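Local structure of Adenylate/guanylate cyclase/hydrolase, alpha/beta fold family (Ruegeria pomeroyi, 3MR7) at residues C73-Q78 / G130-S135; I77-Q82 / W168-D173. The protein probably acts as an adenylate cyclase, this chain being the class III nucleotide cyclase catalytic domain of a longer protein that also carries an alpha/beta-hydrolase region. All blocks are in the same frame, centred on the assembly; numbering follows the deposited sequence.

Contact 1. Residues C73-Q78 / G130-S135; sequences CALEIQ and GAICVS
In the class III nucleotide cyclase fold, helix 67-84 packs on the mixed beta sheet, and here A74, L75 and Q78 settle on the entry to strand 132-135, where I132 points its side chain at the helix. The axes of the two short elements lie 10.0 Å apart and run nearly antiparallel, at 167°. I132 reaches the helix with its CD1, which sits 3.4 Å from A74 CB. The same methyl lies 3.7 Å from L75 CD2, and these two side chains cross at about a right angle. One turn on, the Q78 chain bends at chi2 (-59°), with CG 3.8 Å from I132 CG1. Its amide NE2 then donates to A131 O at 2.9 Å, fairly straight at 161°. The acceptor lies in the Q78 amide plane, whereas NE2 stands above the carbonyl plane of A131. A second bond, from NE2 to Y96 O, ties this amide to strand 96-107, which would fix its rotation. An alanine at Q78 would probably leave A131 O and Y96 O without this buried donor and open a gap beside I132 CG1. An apolar helix-on-sheet interface, with one side-chain-to-backbone hydrogen bond just ahead of the strand, thus forms part of the cyclase domain's alpha/beta core.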
loop_
_atom_site.group_PDB
_atom_site.type_symbol
_atom_site.label_atom_id
_atom_site.label_comp_id
_atom_site.label_asym_id
_atom_site.label_seq_id
_atom_site.Cartn_x
_atom_site.Cartn_y
_atom_site.Cartn_z
ATOM N N CYS A 73 3.238 12.537 -17.625
ATOM C CA CYS A 73 4.447 11.868 -17.203
ATOM C C CYS A 73 4.107 10.495 -16.609
ATOM O O CYS A 73 4.708 9.488 -16.990
ATOM C CB CYS A 73 5.204 12.759 -16.229
ATOM S SG CYS A 73 6.648 12.057 -15.507
ATOM N N ALA A 74 3.130 10.449 -15.707
ATOM C CA ALA A 74 2.681 9.174 -15.105
ATOM C C ALA A 74 2.062 8.228 -16.135
ATOM O O ALA A 74 2.229 7.013 -16.079
ATOM C CB ALA A 74 1.673 9.425 -13.948
ATOM N N LEU A 75 1.303 8.785 -17.055
ATOM C CA LEU A 75 0.701 7.959 -18.060
ATOM C C LEU A 75 1.799 7.371 -18.955
ATOM O O LEU A 75 1.713 6.221 -19.355
ATOM C CB LEU A 75 -0.306 8.783 -18.847
ATOM C CG LEU A 75 -1.649 8.935 -18.145
ATOM C CD1 LEU A 75 -2.480 9.960 -18.869
ATOM C CD2 LEU A 75 -2.381 7.603 -18.106
ATOM N N GLU A 76 2.831 8.171 -19.238
ATOM C CA GLU A 76 3.960 7.775 -20.079
ATOM C C GLU A 76 4.687 6.605 -19.461
ATOM O O GLU A 76 4.954 5.586 -20.117
ATOM C CB GLU A 76 4.944 8.928 -20.236
ATOM C CG GLU A 76 6.000 8.698 -21.309
ATOM C CD GLU A 76 7.114 9.776 -21.340
ATOM O OE1 GLU A 76 6.866 10.934 -20.917
ATOM O OE2 GLU A 76 8.242 9.458 -21.801
ATOM N N ILE A 77 5.015 6.778 -18.188
ATOM C CA ILE A 77 5.592 5.728 -17.378
ATOM C C ILE A 77 4.758 4.433 -17.281
ATOM O O ILE A 77 5.256 3.362 -17.591
ATOM C CB ILE A 77 5.860 6.261 -15.973
ATOM C CG1 ILE A 77 6.854 7.415 -16.058
ATOM C CG2 ILE A 77 6.384 5.139 -15.057
ATOM C CD1 ILE A 77 7.201 8.020 -14.725
ATOM N N GLN A 78 3.502 4.541 -16.847
ATOM C CA GLN A 78 2.648 3.385 -16.639
ATOM C C GLN A 78 2.335 2.632 -17.930
ATOM O O GLN A 78 2.305 1.417 -17.945
ATOM C CB GLN A 78 1.359 3.796 -15.930
ATOM C CG GLN A 78 1.584 4.325 -14.551
ATOM C CD GLN A 78 2.276 3.293 -13.659
ATOM O OE1 GLN A 78 3.359 2.796 -13.993
ATOM N NE2 GLN A 78 1.648 2.964 -12.513
ATOM N N GLY A 130 0.302 -0.505 -11.055
ATOM C CA GLY A 130 0.301 -0.201 -12.467
ATOM C C GLY A 130 -0.625 0.923 -12.877
ATOM O O GLY A 130 -0.660 1.262 -14.034
ATOM N N ALA A 131 -1.348 1.494 -11.921
ATOM C CA ALA A 131 -2.358 2.482 -12.184
ATOM C C ALA A 131 -1.879 3.832 -11.710
ATOM O O ALA A 131 -0.757 3.962 -11.294
ATOM C CB ALA A 131 -3.655 2.098 -11.463
ATOM N N ILE A 132 -2.749 4.826 -11.779
ATOM C CA ILE A 132 -2.455 6.163 -11.329
ATOM C C ILE A 132 -3.683 6.690 -10.591
ATOM O O ILE A 132 -4.771 6.670 -11.140
ATOM C CB ILE A 132 -2.275 7.107 -12.501
ATOM C CG1 ILE A 132 -1.238 6.594 -13.480
ATOM C CG2 ILE A 132 -1.883 8.465 -12.000
ATOM C CD1 ILE A 132 -1.022 7.538 -14.636
ATOM N N CYS A 133 -3.523 7.160 -9.354
ATOM C CA CYS A 133 -4.628 7.785 -8.621
ATOM C C CYS A 133 -4.388 9.276 -8.496
ATOM O O CYS A 133 -3.301 9.695 -8.127
ATOM C CB CYS A 133 -4.784 7.173 -7.235
ATOM S SG CYS A 133 -5.673 5.632 -7.234
ATOM N N VAL A 134 -5.390 10.075 -8.823
ATOM C CA VAL A 134 -5.246 11.531 -8.741
ATOM C C VAL A 134 -6.352 12.101 -7.882
ATOM O O VAL A 134 -7.460 11.564 -7.827
ATOM C CB VAL A 134 -5.309 12.168 -10.119
ATOM C CG1 VAL A 134 -4.580 11.263 -11.108
ATOM C CG2 VAL A 134 -6.774 12.372 -10.556
ATOM N N SER A 135 -6.068 13.173 -7.174
ATOM C CA SER A 135 -7.114 13.745 -6.361
ATOM C C SER A 135 -8.126 14.362 -7.321
ATOM O O SER A 135 -7.853 14.514 -8.521
ATOM C CB SER A 135 -6.554 14.814 -5.442
ATOM O OG SER A 135 -6.148 15.933 -6.217
#

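Contact 2. Residues I77-Q82 / W168-D173; sequences IQQAMQ and WQWVPD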
loop_
_atom_site.group_PDB
_atom_site.type_symbol
_atom_site.label_atom_id
_atom_site.label_comp_id
_atom_site.label_asym_id
_atom_site.label_seq_id
_atom_site.Cartn_x
_atom_site.Cartn_y
_atom_site.Cartn_z
ATOM N N ILE A 77 5.015 6.778 -18.188
ATOM C CA ILE A 77 5.592 5.728 -17.378
ATOM C C ILE A 77 4.758 4.433 -17.281
ATOM O O ILE A 77 5.256 3.362 -17.591
ATOM C CB ILE A 77 5.860 6.261 -15.973
ATOM C CG1 ILE A 77 6.854 7.415 -16.058
ATOM C CG2 ILE A 77 6.384 5.139 -15.057
ATOM C CD1 ILE A 77 7.201 8.020 -14.725
ATOM N N GLN A 78 3.502 4.541 -16.847
ATOM C CA GLN A 78 2.648 3.385 -16.639
ATOM C C GLN A 78 2.335 2.632 -17.930
ATOM O O GLN A 78 2.305 1.417 -17.945
ATOM C CB GLN A 78 1.359 3.796 -15.930
ATOM C CG GLN A 78 1.584 4.325 -14.551
ATOM C CD GLN A 78 2.276 3.293 -13.659
ATOM O OE1 GLN A 78 3.359 2.796 -13.993
ATOM N NE2 GLN A 78 1.648 2.964 -12.513
ATOM N N GLN A 79 2.124 3.347 -19.021
ATOM C CA GLN A 79 1.929 2.686 -20.311
ATOM C C GLN A 79 3.168 1.962 -20.862
ATOM O O GLN A 79 3.043 0.946 -21.566
ATOM C CB GLN A 79 1.410 3.668 -21.345
ATOM C CG GLN A 79 0.003 4.167 -21.068
ATOM C CD GLN A 79 -0.272 5.451 -21.809
ATOM O OE1 GLN A 79 0.606 5.986 -22.491
ATOM N NE2 GLN A 79 -1.484 5.959 -21.682
ATOM N N ALA A 80 4.359 2.475 -20.558
ATOM C CA ALA A 80 5.556 1.827 -21.049
ATOM C C ALA A 80 5.798 0.582 -20.192
ATOM O O ALA A 80 6.290 -0.448 -20.666
ATOM C CB ALA A 80 6.732 2.765 -20.983
HETATM N N MSE A 81 5.436 0.681 -18.924
HETATM C CA MSE A 81 5.686 -0.415 -18.014
HETATM C C MSE A 81 4.788 -1.566 -18.363
HETATM O O MSE A 81 5.175 -2.717 -18.171
HETATM C CB MSE A 81 5.486 -0.003 -16.560
HETATM C CG MSE A 81 6.592 0.900 -16.065
HETATM SE SE MSE A 81 8.265 -0.101 -15.816
HETATM C CE MSE A 81 7.782 -1.033 -14.163
ATOM N N GLN A 82 3.596 -1.264 -18.883
ATOM C CA GLN A 82 2.724 -2.340 -19.338
ATOM C C GLN A 82 3.391 -3.107 -20.479
ATOM O O GLN A 82 3.355 -4.327 -20.505
ATOM C CB GLN A 82 1.322 -1.845 -19.742
ATOM C CG GLN A 82 0.585 -2.803 -20.692
ATOM C CD GLN A 82 -0.914 -2.527 -20.772
ATOM O OE1 GLN A 82 -1.357 -1.389 -20.627
ATOM N NE2 GLN A 82 -1.700 -3.574 -21.015
ATOM N N TRP A 168 -9.782 9.727 -7.997
ATOM C CA TRP A 168 -10.073 9.193 -9.317
ATOM C C TRP A 168 -8.912 8.322 -9.724
ATOM O O TRP A 168 -7.748 8.626 -9.423
ATOM C CB TRP A 168 -10.209 10.330 -10.310
ATOM C CG TRP A 168 -11.355 11.211 -10.002
ATOM C CD1 TRP A 168 -11.413 12.181 -9.046
ATOM C CD2 TRP A 168 -12.621 11.203 -10.648
ATOM N NE1 TRP A 168 -12.640 12.778 -9.055
ATOM C CE2 TRP A 168 -13.405 12.197 -10.029
ATOM C CE3 TRP A 168 -13.168 10.460 -11.708
ATOM C CZ2 TRP A 168 -14.723 12.462 -10.422
ATOM C CZ3 TRP A 168 -14.463 10.723 -12.100
ATOM C CH2 TRP A 168 -15.237 11.711 -11.456
ATOM N N GLN A 169 -9.225 7.246 -10.427
ATOM C CA GLN A 169 -8.212 6.280 -10.811
ATOM C C GLN A 169 -8.268 5.869 -12.264
ATOM O O GLN A 169 -9.328 5.699 -12.856
ATOM C CB GLN A 169 -8.316 5.022 -9.947
ATOM C CG GLN A 169 -7.216 4.007 -10.206
ATOM C CD GLN A 169 -7.347 2.803 -9.319
ATOM O OE1 GLN A 169 -8.274 2.010 -9.480
ATOM N NE2 GLN A 169 -6.431 2.657 -8.363
ATOM N N TRP A 170 -7.095 5.673 -12.825
ATOM C CA TRP A 170 -6.972 5.144 -14.150
ATOM C C TRP A 170 -6.162 3.873 -14.073
ATOM O O TRP A 170 -5.138 3.811 -13.391
ATOM C CB TRP A 170 -6.252 6.155 -15.014
ATOM C CG TRP A 170 -5.816 5.603 -16.310
ATOM C CD1 TRP A 170 -6.512 5.597 -17.487
ATOM C CD2 TRP A 170 -4.568 4.983 -16.580
ATOM N NE1 TRP A 170 -5.770 5.001 -18.471
ATOM C CE2 TRP A 170 -4.570 4.618 -17.941
ATOM C CE3 TRP A 170 -3.438 4.715 -15.807
ATOM C CZ2 TRP A 170 -3.500 3.997 -18.533
ATOM C CZ3 TRP A 170 -2.397 4.100 -16.385
ATOM C CH2 TRP A 170 -2.425 3.741 -17.740
ATOM N N VAL A 171 -6.637 2.843 -14.747
ATOM C CA VAL A 171 -5.865 1.629 -14.885
ATOM C C VAL A 171 -5.647 1.403 -16.343
ATOM O O VAL A 171 -6.436 1.825 -17.167
ATOM C CB VAL A 171 -6.569 0.389 -14.309
ATOM C CG1 VAL A 171 -7.086 0.674 -12.922
ATOM C CG2 VAL A 171 -7.689 -0.061 -15.225
ATOM N N PRO A 172 -4.549 0.744 -16.672
ATOM C CA PRO A 172 -4.278 0.453 -18.077
ATOM C C PRO A 172 -5.343 -0.451 -18.653
ATOM O O PRO A 172 -6.065 -1.125 -17.899
ATOM C CB PRO A 172 -2.928 -0.249 -18.045
ATOM C CG PRO A 172 -2.641 -0.492 -16.595
ATOM C CD PRO A 172 -3.406 0.461 -15.797
ATOM N N ASP A 173 -5.426 -0.444 -19.979
ATOM C CA ASP A 173 -6.447 -1.162 -20.716
ATOM C C ASP A 173 -6.702 -2.561 -20.158
ATOM O O ASP A 173 -7.774 -3.121 -20.367
ATOM C CB ASP A 173 -6.075 -1.219 -22.202
ATOM C CG ASP A 173 -6.284 0.127 -22.925
ATOM O OD1 ASP A 173 -7.159 0.204 -23.818
ATOM O OD2 ASP A 173 -5.574 1.105 -22.611
#
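With chi1 of W170 at 168°, CG stands anti to the backbone N; the six-membered ring of the indole meets helix 67-84 through CZ3 and CH2. On the helix side, chi1 of Q82 (158°) sets CG anti to its own N, and the extended chain beyond CG brings OE1 to P172. Q78 CB meets the indole at its edge, near the ring plane, 3.8 Å from W170 CZ3. Beside it Q79 CG approaches W170 CH2 obliquely at 4.1 Å; the two side chains cross at about a right angle, the amide and ring planes 67° apart. The Q79 amide has its polar partner elsewhere, as NE2 donates to E148. Further along, Q82 OE1 lies 3.2 Å from P172 CB, a polar atom against an apolar carbon. Within the same segment, P172 N lies 3.7 Å above one face of the W170 ring, offset toward the rim. No hydrogen bond joins the two segments, so van der Waals packing carries the contact. I132 of the neighbouring strand and F150 of a loop also touch the indole. This is helix-on-sheet packing at the margin of the cyclase alpha/beta domain, where a tryptophan closing the last strand meets the helix.

How the contacts relate
Both contacts rest on helix 67-84, contact 1 on its middle turns and contact 2 starting at I77 and Q78, which they share. Their other halves are antiparallel neighbours in one sheet, joined by probable backbone hydrogen bonds from V134 N to W168 O and from W170 N to I132 O. Their centres are about 6 Å apart, but contact 1 lies nearer the chain's centre (about 6 Å against 11 Å), and its six touching residues are all buried. Contact 2 is only partly buried, with D173 exposed. Chemistry follows place: aliphatic packing plus a hydrogen bond from a buried amide inside, against aromatic and proline packing by glutamine chains toward the surface.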